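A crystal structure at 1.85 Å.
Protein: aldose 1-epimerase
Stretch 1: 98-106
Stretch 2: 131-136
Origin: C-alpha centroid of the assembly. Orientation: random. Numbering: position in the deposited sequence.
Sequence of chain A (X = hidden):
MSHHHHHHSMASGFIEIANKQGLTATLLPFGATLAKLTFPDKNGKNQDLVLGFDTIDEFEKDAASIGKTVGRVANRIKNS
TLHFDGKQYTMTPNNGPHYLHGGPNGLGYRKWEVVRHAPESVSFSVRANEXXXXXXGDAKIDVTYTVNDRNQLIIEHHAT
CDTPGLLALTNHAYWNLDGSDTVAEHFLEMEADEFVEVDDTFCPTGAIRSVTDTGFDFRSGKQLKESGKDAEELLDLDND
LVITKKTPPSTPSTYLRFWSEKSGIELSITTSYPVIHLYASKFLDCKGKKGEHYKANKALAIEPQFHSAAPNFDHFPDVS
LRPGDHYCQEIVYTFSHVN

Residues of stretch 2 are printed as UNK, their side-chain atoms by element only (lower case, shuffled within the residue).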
# COMPACT_ATOMS: atom_id res chain seq x y z
N HIS A 98 13.65 13.47 -5.24
CA HIS A 98 13.32 12.73 -4.02
C HIS A 98 13.73 11.26 -3.98
O HIS A 98 14.15 10.69 -5.00
CB HIS A 98 11.82 12.85 -3.76
CG HIS A 98 11.27 14.23 -3.98
ND1 HIS A 98 11.76 15.34 -3.33
CD2 HIS A 98 10.28 14.68 -4.79
CE1 HIS A 98 11.09 16.41 -3.72
NE2 HIS A 98 10.19 16.03 -4.61
N TYR A 99 13.60 10.66 -2.80
CA TYR A 99 13.94 9.25 -2.56
C TYR A 99 12.60 8.56 -2.30
O TYR A 99 12.01 8.70 -1.23
CB TYR A 99 14.83 9.11 -1.33
CG TYR A 99 15.60 7.82 -1.26
CD1 TYR A 99 16.47 7.45 -2.28
CD2 TYR A 99 15.49 6.97 -0.15
CE1 TYR A 99 17.22 6.29 -2.21
CE2 TYR A 99 16.25 5.80 -0.07
CZ TYR A 99 17.12 5.47 -1.10
OH TYR A 99 17.90 4.34 -1.03
N LEU A 100 12.14 7.80 -3.29
CA LEU A 100 10.87 7.09 -3.22
C LEU A 100 10.87 5.61 -2.86
O LEU A 100 11.64 4.82 -3.38
CB LEU A 100 10.15 7.27 -4.56
CG LEU A 100 8.79 6.61 -4.77
CD1 LEU A 100 7.72 7.39 -4.04
CD2 LEU A 100 8.47 6.57 -6.26
N HIS A 101 9.95 5.26 -1.96
CA HIS A 101 9.79 3.88 -1.50
C HIS A 101 11.04 3.14 -1.08
O HIS A 101 11.24 1.99 -1.47
CB HIS A 101 9.06 3.06 -2.56
CG HIS A 101 7.72 3.61 -2.95
ND1 HIS A 101 6.85 4.16 -2.03
CD2 HIS A 101 7.09 3.67 -4.15
CE1 HIS A 101 5.74 4.53 -2.65
NE2 HIS A 101 5.86 4.24 -3.93
N GLY A 102 11.89 3.80 -0.30
CA GLY A 102 13.11 3.16 0.16
C GLY A 102 14.25 3.01 -0.83
O GLY A 102 15.25 2.37 -0.49
N GLY A 103 14.11 3.56 -2.03
CA GLY A 103 15.17 3.46 -3.02
C GLY A 103 15.17 2.23 -3.89
O GLY A 103 14.33 1.35 -3.73
N PRO A 104 16.13 2.12 -4.83
CA PRO A 104 16.25 0.98 -5.74
C PRO A 104 16.40 -0.36 -5.02
O PRO A 104 16.06 -1.40 -5.57
CB PRO A 104 17.46 1.35 -6.61
CG PRO A 104 18.28 2.20 -5.71
CD PRO A 104 17.24 3.06 -5.03
N ASN A 105 16.94 -0.32 -3.80
CA ASN A 105 17.12 -1.55 -3.03
C ASN A 105 16.19 -1.54 -1.80
O ASN A 105 16.54 -2.08 -0.75
CB ASN A 105 18.58 -1.73 -2.60
CG ASN A 105 18.89 -3.18 -2.23
OD1 ASN A 105 18.48 -4.10 -2.93
ND2 ASN A 105 19.63 -3.38 -1.14
N GLY A 106 15.03 -0.92 -1.95
CA GLY A 106 14.07 -0.86 -0.86
C GLY A 106 13.48 -2.25 -0.66
O GLY A 106 13.74 -3.16 -1.46
N UNK A 131 23.59 0.06 4.93
CA UNK A 131 24.34 -0.38 3.75
C UNK A 131 23.44 -0.85 2.62
O UNK A 131 23.80 -0.73 1.45
c UNK A 131 26.64 -1.16 6.19
c UNK A 131 26.64 -1.06 4.69
o UNK A 131 26.35 -2.23 6.75
n UNK A 131 26.96 -0.07 6.87
c UNK A 131 25.33 -1.51 4.08
N UNK A 132 22.28 -1.40 2.97
CA UNK A 132 21.34 -1.89 1.97
C UNK A 132 20.59 -0.79 1.25
O UNK A 132 20.41 -0.85 0.03
o UNK A 132 21.58 -4.79 2.44
c UNK A 132 20.29 -2.81 2.59
c UNK A 132 20.87 -4.07 3.17
o UNK A 132 20.61 -4.34 4.36
N UNK A 133 20.15 0.23 1.99
CA UNK A 133 19.38 1.31 1.38
C UNK A 133 19.73 2.75 1.74
O UNK A 133 19.02 3.67 1.34
c UNK A 133 17.92 1.09 1.70
o UNK A 133 18.43 1.51 3.99
c UNK A 133 17.68 0.90 3.20
o UNK A 133 16.75 0.16 3.58
N UNK A 134 20.80 2.96 2.50
CA UNK A 134 21.18 4.31 2.87
C UNK A 134 20.36 4.97 3.96
O UNK A 134 20.66 6.09 4.37
N UNK A 135 19.30 4.31 4.43
CA UNK A 135 18.48 4.90 5.49
C UNK A 135 19.14 4.57 6.84
O UNK A 135 19.88 3.58 6.95
c UNK A 135 14.94 4.19 3.98
c UNK A 135 17.03 4.39 5.39
c UNK A 135 15.89 6.46 4.51
c UNK A 135 16.23 4.99 4.22
N UNK A 136 18.89 5.38 7.87
CA UNK A 136 19.51 5.11 9.18
C UNK A 136 19.19 3.78 9.84
O UNK A 136 18.12 3.21 9.62
c UNK A 136 17.72 6.64 9.45
c UNK A 136 17.97 6.52 7.95
c UNK A 136 19.07 6.30 10.02
O HOH W 1 14.68 1.12 2.14
O HOH W 2 16.36 -2.54 1.99
O HOH W 3 20.78 -5.62 -0.07

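Position 131 carries five side-chain atoms, three carbons in a row with an oxygen and a nitrogen on the third. The amide carbon follows two other carbons, which makes it Gln131. Its CA-to-CB bond points away from stretch 1, and its side chain stays out of contact with stretch 1, so this helical position adds nothing to the contact.

Position 132 has two carbons, the second bearing two oxygens, a short carboxylate. Its CB is 3.8 Å from Asn105 ND2, and its backbone O accepts from that nitrogen. It is Asp132. What stretch 1 reads directly here is the backbone, since Asn105 ND2 donates to the carbonyl O of Asp132 at 2.9 Å with a nearly straight angle of 165°. The carboxylate joins in through water 3, which accepts from Asn105 ND2 (2.7 Å) and donates to Asp132 OD1 (2.8 Å). One amide nitrogen thus serves both backbone and side chain of the same residue.

Position 133 again shows two carbons with two oxygens on the second. Its CB lies 3.7 Å from Gly102 O, and its backbone O receives the hydroxyl of Tyr99. The atoms give Asp133, in the p rotamer. Water 1 donates to Gly102 O (3.0 Å) and to Asp133 OD2 (2.7 Å); water 2 donates to Asn105 O (2.8 Å) and to the same Asp133 OD2 (3.2 Å). The carboxylate accepts from both waters, joining it indirectly to two carbonyls that could not donate to it themselves.

Position 134 has no side-chain atoms and makes no contact with stretch 1; it is Gly134. It is the first residue to leave helical angles, and its positive phi of 77° by itself favours glycine.

Position 135 holds four carbons, forked at the second, and they reach Tyr99 and Gly102: Leu135. Its CA-to-CB bond runs sideways, but the end of the chain comes nearer, placing CG 4.4 Å from Tyr99 CE2 and CD1 4.4 Å from Gly102 CA. Leu135 N also donates to Asp133 OD1 at 3.0 Å, tying the segment after the helix back to the aspartate.

Position 136 has three carbons closing a ring onto the backbone N, so it is Pro136, out of reach of stretch 1.

The rule is side chain to backbone. Tyr99 OH donates to Asp133 O at 2.7 Å, while Asn105 ND2 takes the preceding carbonyl. Two successive beta turns, Leu100 to Gly103 and Gly103 to Gly106, shape the partner loop, and glycine makes room: a CB on Gly103 would sit 2.0 Å from Tyr99 OH, the very atom that makes the hydrogen bond. Waters link the aspartates to the loop, and Leu135 adds a modest apolar contact.

Stretch 2 (131-136) QDDGLP
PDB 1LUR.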